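Local structure of multicopper oxidase (Aquifex aeolicus, 6TTD) at residues G448-M453 and C509-H514; S104-N109 and G139-Y144; L263-G268 and D314-Y319; E73-K78 and K208-S213. The protein probably couples the one-electron oxidation of metal ions or aromatic substrates to the reduction of dioxygen at its copper centres. All coordinates share one frame; numbering follows the deposited sequence.

In the fold
Only contact 1 holds copper ligands: residues 448-453 and 509-514 complete the type 1 copper site, and His510 reaches on to one copper of the cluster that binds the oxygen molecule. The other three are structural packing of the cupredoxin-type domains. Contact 2 pairs strands in the first of these domains, and its Tyr144 side chain comes about 12 Å from a copper ion. Contact 3 lies in the second domain, its centre about 42 Å from that of contact 2, on the opposite side of the chain's centre. Contact 4 joins loops 73-78 and 208-213 of these two domains at the surface; its nearest atoms are about 9 Å from contact 1, while the centres stand about 28 Å apart.

Contact 1 of 4, residues G448-M453 and C509-H514; sequences GTYHPM and CHILEH. With CU (copper (II) ion), chain C; CU (copper (II) ion), chain F.
Ile511 packs its CG1 and CD1 atoms across the Pro452 ring, the tightest point being Pro452 CD to Ile511 CG1 at 3.4 Å. The same CD1 lies over one face of the Tyr450 ring, displaced toward the rim, 4.1 Å from the ring centroid in a CH-pi contact; Tyr450 OH is hydrogen-bonded to Ala258 O. On the Cys509 side, Met453 bends its thioether against the cysteine, Met453 SD to Cys509 CB 3.8 Å, where the two residues form an antiparallel non-hydrogen-bonded pair. Next to that pair, His510 N donates to Pro452 O. Cys509 SG, anti to the backbone N (chi1 -179°), points into the metal site and accepts a bond of 3.3 Å from Ile511 N. It binds copper at 2.2 Å, joined by His451 ND1 and His514 ND1. These two imidazoles meet rim to rim with planes at 49°, and their outer nitrogens are fixed by Thr447 OG1 and His223 O. His510 NE2 holds another copper, which His120 and His159 also bind. Two histidines and a cysteine sulfur make a type 1 centre, the Ile511 N bond helps fix that sulfur, and the Cys509-His510 link is consistent with the usual electron path to the oxygen-reducing cluster.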
# COMPACT_ATOMS: atom_id res chain seq x y z
N GLY A 448 9.28 -13.87 -15.97
CA GLY A 448 10.56 -13.77 -15.31
C GLY A 448 10.69 -12.61 -14.35
O GLY A 448 11.81 -12.28 -13.95
N THR A 449 9.58 -11.98 -13.97
CA THR A 449 9.68 -10.90 -13.03
C THR A 449 8.54 -11.06 -12.02
O THR A 449 7.52 -11.66 -12.34
CB THR A 449 9.62 -9.55 -13.71
OG1 THR A 449 9.72 -8.56 -12.69
CG2 THR A 449 8.29 -9.38 -14.44
N TYR A 450 8.73 -10.53 -10.81
CA TYR A 450 7.68 -10.67 -9.81
C TYR A 450 6.50 -9.76 -10.13
O TYR A 450 6.62 -8.76 -10.87
CB TYR A 450 8.24 -10.33 -8.44
CG TYR A 450 8.13 -8.84 -8.04
CD1 TYR A 450 7.22 -8.43 -7.09
CD2 TYR A 450 8.98 -7.88 -8.59
CE1 TYR A 450 7.13 -7.11 -6.68
CE2 TYR A 450 8.93 -6.55 -8.18
CZ TYR A 450 7.98 -6.18 -7.21
OH TYR A 450 7.84 -4.89 -6.74
N HIS A 451 5.30 -10.13 -9.57
CA HIS A 451 4.12 -9.27 -9.69
C HIS A 451 3.45 -9.22 -8.33
O HIS A 451 3.07 -10.28 -7.79
CB HIS A 451 3.13 -9.78 -10.76
CG HIS A 451 3.73 -9.93 -12.12
ND1 HIS A 451 3.87 -8.87 -12.98
CD2 HIS A 451 4.30 -11.00 -12.74
CE1 HIS A 451 4.48 -9.27 -14.08
NE2 HIS A 451 4.78 -10.56 -13.95
N PRO A 452 3.29 -8.03 -7.72
CA PRO A 452 2.53 -7.96 -6.47
C PRO A 452 1.05 -7.85 -6.78
O PRO A 452 0.61 -6.79 -7.24
CB PRO A 452 3.10 -6.71 -5.79
CG PRO A 452 3.57 -5.78 -6.95
CD PRO A 452 3.87 -6.73 -8.15
N MET A 453 0.32 -8.99 -6.68
CA MET A 453 -1.06 -9.09 -7.16
C MET A 453 -2.03 -8.66 -6.06
O MET A 453 -2.01 -9.20 -4.94
CB MET A 453 -1.43 -10.50 -7.64
CG MET A 453 -0.58 -10.92 -8.82
SD MET A 453 -0.67 -9.81 -10.26
CE MET A 453 -2.37 -10.06 -10.78
N CYS A 509 -2.08 -6.25 -11.08
CA CYS A 509 -0.73 -6.11 -10.57
C CYS A 509 -0.53 -4.71 -10.00
O CYS A 509 -1.04 -3.71 -10.55
CB CYS A 509 0.29 -6.39 -11.68
SG CYS A 509 1.94 -6.26 -11.12
N HIS A 510 0.20 -4.62 -8.88
CA HIS A 510 0.45 -3.32 -8.29
C HIS A 510 1.82 -2.74 -8.65
O HIS A 510 2.23 -1.75 -8.06
CB HIS A 510 0.26 -3.37 -6.79
CG HIS A 510 -0.23 -2.07 -6.22
ND1 HIS A 510 0.59 -0.97 -6.09
CD2 HIS A 510 -1.45 -1.70 -5.75
CE1 HIS A 510 -0.10 0.02 -5.54
NE2 HIS A 510 -1.33 -0.39 -5.31
N ILE A 511 2.52 -3.33 -9.61
CA ILE A 511 3.54 -2.55 -10.29
C ILE A 511 2.78 -1.58 -11.20
O ILE A 511 2.05 -2.00 -12.12
CB ILE A 511 4.52 -3.46 -11.05
CG1 ILE A 511 5.34 -4.28 -9.99
CG2 ILE A 511 5.49 -2.60 -11.95
CD1 ILE A 511 6.11 -5.43 -10.59
N LEU A 512 2.86 -0.28 -10.89
CA LEU A 512 1.93 0.67 -11.51
C LEU A 512 2.10 0.78 -13.05
O LEU A 512 1.11 0.97 -13.77
CB LEU A 512 2.08 2.04 -10.85
CG LEU A 512 1.77 2.08 -9.35
CD1 LEU A 512 1.79 3.56 -8.84
CD2 LEU A 512 0.48 1.39 -8.98
N GLU A 513 3.33 0.62 -13.58
CA GLU A 513 3.48 0.55 -15.05
C GLU A 513 2.82 -0.71 -15.63
O GLU A 513 2.28 -0.66 -16.76
CB GLU A 513 4.95 0.58 -15.43
CG GLU A 513 5.66 1.98 -15.25
CD GLU A 513 5.77 2.42 -13.79
OE1 GLU A 513 6.02 1.54 -12.91
OE2 GLU A 513 5.59 3.63 -13.50
N HIS A 514 2.84 -1.85 -14.90
CA HIS A 514 2.10 -3.02 -15.38
C HIS A 514 0.61 -2.74 -15.37
O HIS A 514 -0.09 -3.03 -16.34
CB HIS A 514 2.38 -4.24 -14.50
CG HIS A 514 3.81 -4.68 -14.57
ND1 HIS A 514 4.28 -5.81 -13.93
CD2 HIS A 514 4.87 -4.14 -15.22
CE1 HIS A 514 5.57 -5.94 -14.18
NE2 HIS A 514 5.95 -4.94 -14.97
CU CU C . 3.24 -6.97 -12.71
CU CU F . -3.05 0.67 -4.46

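Contact 2 of 4, residues S104-N109 and G139-Y144; sequences SADFVN and GETYSY
Tyr144 lays the edge of its ring along strand 105-109, with CE1 3.6 Å from Phe107 CB and CD1 4.1 Å from Ala105 CB. On the buried side the packing is close: a carbon of the Tyr142 ring, CD2, sits over the centre of the Tyr144 face, Trp119 meets the same ring edge-to-face, and Tyr144 OH is anchored to Ile117 O. Beside the backbone N and anti to the carbonyl carbon (chi1 -68°), the Tyr144 ring is turned back alongside the neighbouring strand. An alanine in its place is likely to open a gap beside Phe107 CB and leave Ile117 O without this hydroxyl partner. The strands run antiparallel, at 168°, and belong to a sheet of the N-terminal cupredoxin-type domain in which strand 63-72 flanks 102-110 on its other edge. Phe107 and Tyr142 form the hydrogen-bonded pair, exchanging N-H and C=O both ways at 2.8 Å; beyond them Asn109 N reaches Glu140 O at 2.9 Å and Gly139 N returns to Asn109 O. The face carrying Asp106, Val108, Thr141 and Ser143 is looser and more open to solvent. There Val108 CG2 merely approaches Thr141 OG1, at 3.6 Å, and Asp106 OD1, whose position is less certain, faces Arg62 in a salt bridge and takes a bond from the Ser143 hydroxyl.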
# COMPACT_ATOMS: atom_id res chain seq x y z
N SER A 104 -17.66 9.88 3.90
CA SER A 104 -18.37 10.75 2.96
C SER A 104 -17.35 11.68 2.30
O SER A 104 -16.81 12.58 2.96
CB SER A 104 -19.47 11.53 3.70
OG SER A 104 -20.30 12.22 2.76
N ALA A 105 -17.07 11.48 1.01
CA ALA A 105 -15.96 12.15 0.36
C ALA A 105 -16.36 12.69 -1.00
O ALA A 105 -17.18 12.09 -1.71
CB ALA A 105 -14.78 11.19 0.18
N ASP A 106 -15.77 13.82 -1.36
CA ASP A 106 -15.82 14.34 -2.73
C ASP A 106 -14.41 14.48 -3.23
O ASP A 106 -13.55 15.00 -2.52
CB ASP A 106 -16.45 15.74 -2.82
CG ASP A 106 -17.98 15.71 -2.89
OD1 ASP A 106 -18.61 14.62 -2.85
OD2 ASP A 106 -18.57 16.80 -3.02
N PHE A 107 -14.16 14.06 -4.45
CA PHE A 107 -12.87 14.26 -5.07
C PHE A 107 -12.97 15.43 -6.06
O PHE A 107 -13.77 15.38 -7.00
CB PHE A 107 -12.44 12.99 -5.80
CG PHE A 107 -11.34 13.22 -6.73
CD1 PHE A 107 -10.20 13.93 -6.33
CD2 PHE A 107 -11.46 12.85 -8.07
CE1 PHE A 107 -9.14 14.17 -7.25
CE2 PHE A 107 -10.42 13.08 -8.97
CZ PHE A 107 -9.26 13.75 -8.56
N VAL A 108 -12.17 16.48 -5.85
CA VAL A 108 -12.13 17.62 -6.79
C VAL A 108 -10.89 17.48 -7.65
O VAL A 108 -9.77 17.54 -7.15
CB VAL A 108 -12.19 18.96 -6.05
CG1 VAL A 108 -12.11 20.21 -7.07
CG2 VAL A 108 -13.46 19.00 -5.22
N ASN A 109 -11.08 17.28 -8.96
CA ASN A 109 -9.98 16.92 -9.85
C ASN A 109 -9.42 18.18 -10.50
O ASN A 109 -9.99 18.67 -11.47
CB ASN A 109 -10.49 15.99 -10.94
CG ASN A 109 -9.35 15.48 -11.81
OD1 ASN A 109 -8.20 15.71 -11.47
ND2 ASN A 109 -9.66 14.75 -12.88
N GLY A 139 -11.02 19.13 -13.89
CA GLY A 139 -11.87 20.24 -13.51
C GLY A 139 -13.16 19.83 -12.85
O GLY A 139 -13.78 20.66 -12.19
N GLU A 140 -13.54 18.55 -12.95
CA GLU A 140 -14.78 18.07 -12.37
C GLU A 140 -14.58 17.43 -11.00
O GLU A 140 -13.46 17.17 -10.54
CB GLU A 140 -15.43 17.04 -13.28
CG GLU A 140 -15.90 17.61 -14.59
CD GLU A 140 -16.56 16.53 -15.43
OE1 GLU A 140 -16.45 15.32 -15.09
OE2 GLU A 140 -17.17 16.89 -16.45
N THR A 141 -15.72 17.07 -10.40
CA THR A 141 -15.81 16.50 -9.06
C THR A 141 -16.50 15.14 -9.10
O THR A 141 -17.44 14.93 -9.89
CB THR A 141 -16.61 17.43 -8.16
OG1 THR A 141 -15.82 18.61 -7.92
CG2 THR A 141 -16.90 16.76 -6.82
N TYR A 142 -16.03 14.21 -8.27
CA TYR A 142 -16.76 12.97 -8.09
C TYR A 142 -17.24 12.89 -6.65
O TYR A 142 -16.43 12.96 -5.71
CB TYR A 142 -15.93 11.75 -8.45
CG TYR A 142 -16.75 10.45 -8.39
CD1 TYR A 142 -17.67 10.15 -9.40
CD2 TYR A 142 -16.65 9.57 -7.31
CE1 TYR A 142 -18.41 9.00 -9.35
CE2 TYR A 142 -17.38 8.37 -7.27
CZ TYR A 142 -18.25 8.09 -8.28
OH TYR A 142 -18.99 6.93 -8.23
N SER A 143 -18.55 12.73 -6.47
CA SER A 143 -19.12 12.61 -5.15
C SER A 143 -19.25 11.12 -4.85
O SER A 143 -20.00 10.41 -5.54
CB SER A 143 -20.45 13.37 -5.10
OG SER A 143 -20.97 13.33 -3.78
N TYR A 144 -18.44 10.63 -3.90
CA TYR A 144 -18.48 9.20 -3.54
C TYR A 144 -19.74 8.90 -2.75
O TYR A 144 -19.96 9.51 -1.70
CB TYR A 144 -17.24 8.78 -2.70
CG TYR A 144 -15.95 8.82 -3.46
CD1 TYR A 144 -15.30 10.04 -3.71
CD2 TYR A 144 -15.35 7.62 -3.94
CE1 TYR A 144 -14.08 10.07 -4.44
CE2 TYR A 144 -14.15 7.64 -4.66
CZ TYR A 144 -13.53 8.86 -4.91
OH TYR A 144 -12.34 8.91 -5.63
O HOH W 1 -17.92 8.67 0.40

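Contact 3 of 4, residues L263-G268 and D314-Y319; sequences LALLRG and DVIKLY
Asp314, just before the strand, receives Arg267, whose extended chain carries NE to Asp314 OD2 at 2.7 Å in a nearly straight salt bridge (174°). The oxygen lies in the guanidinium plane and is approached on its syn side, though 34° out of the carboxylate plane; Ser311 N is its second donor, and a water on Asp314 OD1 also takes a weak bond from Arg267 NH2. The segments are neighbouring antiparallel strands of the middle cupredoxin-type domain, with strand 361-370 on the far side of 315-321. At Val315 the backbone O is bridged by a water to Leu266 O and Gly268 N. Ile316 turns to the inner face shared with Leu265 and Leu318: its CG2 lies anti to the backbone N and rests against Leu265 CB at 3.9 Å, while Met272 lines the same side chain. Lys317 makes the first two-way pair, with Leu266 N to Lys317 O at 2.7 Å and Lys317 N to Leu266 O at 2.9 Å. Its amine leads off to a long, weak ion pair with Glu362. Leu318 reaches back with CD1, touching Leu265 CD2 at 3.8 Å and Leu263 CB beside it, and aliphatic branches thus meet on the face of Leu265, Ile316 and Leu318. Tyr319 closes a second two-way pair with Ala264, and its hydroxyl bonds to Glu360 OE2. On this other face Leu266 pushes one methyl obliquely onto the root of the tyrosine ring, CD1 standing 3.5 Å from both CB and CG of Tyr319.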
# COMPACT_ATOMS: atom_id res chain seq x y z
N LEU A 263 13.93 -4.85 3.94
CA LEU A 263 14.38 -3.90 4.94
C LEU A 263 14.84 -4.59 6.22
O LEU A 263 14.14 -5.48 6.74
CB LEU A 263 13.27 -2.92 5.31
CG LEU A 263 12.74 -2.05 4.15
CD1 LEU A 263 11.41 -1.34 4.60
CD2 LEU A 263 13.82 -1.07 3.70
N ALA A 264 15.97 -4.12 6.74
CA ALA A 264 16.50 -4.55 8.04
C ALA A 264 16.92 -3.31 8.81
O ALA A 264 17.12 -2.23 8.22
CB ALA A 264 17.69 -5.52 7.88
N LEU A 265 17.13 -3.49 10.12
CA LEU A 265 17.64 -2.42 10.99
C LEU A 265 19.05 -2.80 11.43
O LEU A 265 19.21 -3.78 12.18
CB LEU A 265 16.75 -2.20 12.21
CG LEU A 265 15.38 -1.66 11.84
CD1 LEU A 265 14.37 -1.96 12.99
CD2 LEU A 265 15.49 -0.16 11.56
N LEU A 266 20.04 -2.01 11.01
CA LEU A 266 21.43 -2.35 11.23
C LEU A 266 21.99 -1.51 12.38
O LEU A 266 22.00 -0.28 12.32
CB LEU A 266 22.24 -2.14 9.96
CG LEU A 266 21.75 -3.08 8.86
CD1 LEU A 266 22.64 -3.01 7.57
CD2 LEU A 266 21.66 -4.50 9.38
N ARG A 267 22.48 -2.20 13.40
CA ARG A 267 23.17 -1.61 14.54
C ARG A 267 24.62 -2.02 14.31
O ARG A 267 25.03 -3.12 14.63
CB ARG A 267 22.60 -2.12 15.84
CG ARG A 267 23.14 -1.43 17.01
CD ARG A 267 22.33 -1.81 18.26
NE ARG A 267 23.14 -1.48 19.43
CZ ARG A 267 23.66 -2.37 20.26
NH1 ARG A 267 23.42 -3.67 20.08
NH2 ARG A 267 24.41 -1.94 21.28
N GLY A 268 25.35 -1.16 13.66
CA GLY A 268 26.62 -1.56 13.10
C GLY A 268 26.39 -2.52 11.96
O GLY A 268 25.60 -2.25 11.05
N ASP A 314 23.81 5.38 19.55
CA ASP A 314 23.81 4.52 18.36
C ASP A 314 23.08 5.20 17.19
O ASP A 314 22.09 5.92 17.35
CB ASP A 314 23.10 3.20 18.64
CG ASP A 314 23.94 2.26 19.46
OD1 ASP A 314 25.09 2.62 19.72
OD2 ASP A 314 23.43 1.19 19.87
N VAL A 315 23.57 4.92 15.98
CA VAL A 315 22.91 5.21 14.72
C VAL A 315 22.45 3.88 14.15
O VAL A 315 23.27 2.96 13.97
CB VAL A 315 23.85 5.92 13.76
CG1 VAL A 315 23.12 6.21 12.43
CG2 VAL A 315 24.35 7.21 14.45
N ILE A 316 21.16 3.74 13.95
CA ILE A 316 20.59 2.49 13.47
C ILE A 316 20.13 2.75 12.05
O ILE A 316 19.36 3.69 11.82
CB ILE A 316 19.44 2.00 14.37
CG1 ILE A 316 20.01 1.59 15.71
CG2 ILE A 316 18.77 0.79 13.78
CD1 ILE A 316 19.14 1.99 16.76
N LYS A 317 20.61 1.94 11.09
CA LYS A 317 20.26 2.13 9.69
C LYS A 317 19.03 1.30 9.34
O LYS A 317 18.99 0.08 9.61
CB LYS A 317 21.40 1.75 8.74
CG LYS A 317 22.71 2.47 8.90
CD LYS A 317 23.62 1.93 7.80
CE LYS A 317 25.04 2.47 7.92
NZ LYS A 317 24.91 3.91 8.31
N LEU A 318 18.02 1.95 8.80
CA LEU A 318 17.00 1.22 8.05
C LEU A 318 17.59 0.93 6.68
O LEU A 318 17.80 1.85 5.88
CB LEU A 318 15.71 2.03 7.95
CG LEU A 318 14.66 1.25 7.17
CD1 LEU A 318 14.20 0.02 7.99
CD2 LEU A 318 13.50 2.21 6.96
N TYR A 319 17.93 -0.31 6.42
CA TYR A 319 18.81 -0.62 5.30
C TYR A 319 18.08 -1.54 4.33
O TYR A 319 17.38 -2.47 4.77
CB TYR A 319 20.09 -1.29 5.81
CG TYR A 319 21.17 -1.39 4.78
CD1 TYR A 319 21.97 -0.28 4.46
CD2 TYR A 319 21.43 -2.60 4.13
CE1 TYR A 319 22.99 -0.37 3.51
CE2 TYR A 319 22.44 -2.70 3.17
CZ TYR A 319 23.21 -1.59 2.87
OH TYR A 319 24.18 -1.72 1.91
O HOH W 2 24.80 1.43 11.99
O HOH W 3 26.63 0.44 20.74

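Contact 4 of 4, residues E73-K78 and K208-S213; sequences EVIPGK and KTFDSS
Ile75 to Lys78 form a type II beta turn, closed by Lys78 N to Ile75 O at 3.0 Å, which projects the Ile75 and Lys78 side chains at the loop 208-213. Ile75 meets Phe210 head-on: its CD1 stands over the centre of the ring, 3.6 Å from the centroid and 7° off the normal, in a CH-pi contact. Val74 CG1 adds an oblique contact at the far rim, 3.8 Å from Phe210 CZ, and Leu232 and Thr80 also touch the phenylalanine. Replacing Phe210 by an alanine is likely to leave the Ile75 methyl without its aromatic platform and open a gap beside Val74. At the solvent side Lys78, extended beyond CG, reaches across with NZ to Ser212 O at 2.7 Å, the donor tilted 29° from the carbonyl plane. A water links the same NZ to Asp211 O. Asp211 OD1 receives the Ser213 hydroxyl at 2.7 Å on its syn lone pair, within the 208-213 loop, while Glu73 OE2 takes Gly77 N of the type II turn. Lys78 thus probably spends its charge on one carbonyl oxygen and a water, and a CH-pi contact and one lysine arm join loops of two cupredoxin-type domains.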
# COMPACT_ATOMS: atom_id res chain seq x y z
N GLU A 73 9.49 22.06 -1.82
CA GLU A 73 10.93 21.93 -1.64
C GLU A 73 11.19 20.53 -1.15
O GLU A 73 10.96 20.24 0.03
CB GLU A 73 11.49 22.94 -0.66
CG GLU A 73 13.01 22.68 -0.44
CD GLU A 73 13.66 23.70 0.50
OE1 GLU A 73 13.00 24.13 1.46
OE2 GLU A 73 14.81 24.12 0.25
N VAL A 74 11.63 19.65 -2.06
CA VAL A 74 11.92 18.25 -1.72
C VAL A 74 13.43 18.07 -1.56
O VAL A 74 13.89 17.55 -0.54
CB VAL A 74 11.36 17.29 -2.79
CG1 VAL A 74 11.73 15.82 -2.45
CG2 VAL A 74 9.85 17.47 -2.92
N ILE A 75 14.18 18.43 -2.59
CA ILE A 75 15.64 18.54 -2.51
C ILE A 75 15.97 19.90 -1.93
O ILE A 75 15.47 20.91 -2.44
CB ILE A 75 16.30 18.38 -3.90
CG1 ILE A 75 15.84 17.11 -4.68
CG2 ILE A 75 17.82 18.43 -3.78
CD1 ILE A 75 15.82 15.84 -3.92
N PRO A 76 16.76 19.97 -0.87
CA PRO A 76 17.00 21.26 -0.21
C PRO A 76 17.47 22.31 -1.20
O PRO A 76 18.41 22.07 -1.97
CB PRO A 76 18.07 20.92 0.82
CG PRO A 76 17.81 19.46 1.13
CD PRO A 76 17.46 18.86 -0.20
N GLY A 77 16.82 23.47 -1.19
CA GLY A 77 17.25 24.59 -2.02
C GLY A 77 16.79 24.56 -3.45
O GLY A 77 17.19 25.45 -4.22
N LYS A 78 16.01 23.56 -3.85
CA LYS A 78 15.48 23.47 -5.20
C LYS A 78 13.97 23.40 -5.13
O LYS A 78 13.41 22.95 -4.13
CB LYS A 78 15.98 22.22 -5.92
CG LYS A 78 17.47 22.14 -5.99
CD LYS A 78 17.88 20.89 -6.72
CE LYS A 78 19.39 20.84 -6.88
NZ LYS A 78 19.84 19.70 -7.71
N LYS A 208 12.46 8.09 -6.39
CA LYS A 208 12.22 9.08 -7.45
C LYS A 208 13.56 9.48 -8.04
O LYS A 208 14.62 9.17 -7.48
CB LYS A 208 11.48 10.33 -6.95
CG LYS A 208 10.17 10.02 -6.28
CD LYS A 208 9.26 11.29 -6.07
CE LYS A 208 8.00 10.99 -5.17
NZ LYS A 208 6.98 10.04 -5.83
N THR A 209 13.51 10.14 -9.20
CA THR A 209 14.68 10.65 -9.89
C THR A 209 14.44 12.13 -10.17
O THR A 209 13.35 12.51 -10.60
CB THR A 209 14.93 9.85 -11.19
OG1 THR A 209 15.15 8.48 -10.87
CG2 THR A 209 16.12 10.38 -11.99
N PHE A 210 15.41 12.97 -9.85
CA PHE A 210 15.29 14.41 -9.99
C PHE A 210 16.30 14.90 -11.00
O PHE A 210 17.41 14.39 -11.04
CB PHE A 210 15.59 15.11 -8.69
CG PHE A 210 14.67 14.73 -7.59
CD1 PHE A 210 13.59 15.53 -7.28
CD2 PHE A 210 14.85 13.56 -6.91
CE1 PHE A 210 12.75 15.20 -6.30
CE2 PHE A 210 13.99 13.22 -5.89
CZ PHE A 210 12.92 14.03 -5.60
N ASP A 211 15.97 15.87 -11.81
CA ASP A 211 17.11 16.40 -12.55
C ASP A 211 17.78 17.51 -11.74
O ASP A 211 17.53 17.68 -10.53
CB ASP A 211 16.71 16.79 -13.96
CG ASP A 211 15.80 17.89 -13.97
OD1 ASP A 211 15.90 18.79 -13.10
OD2 ASP A 211 14.95 17.84 -14.87
N SER A 212 18.66 18.25 -12.41
CA SER A 212 19.49 19.28 -11.79
C SER A 212 18.67 20.36 -11.14
O SER A 212 18.99 20.80 -10.04
CB SER A 212 20.31 19.99 -12.87
OG SER A 212 21.56 19.41 -12.86
N SER A 213 17.62 20.79 -11.82
CA SER A 213 16.79 21.87 -11.33
C SER A 213 15.85 21.46 -10.22
O SER A 213 15.13 22.33 -9.72
CB SER A 213 15.92 22.38 -12.45
OG SER A 213 15.00 21.36 -12.79
O HOH W 4 18.24 17.62 -8.07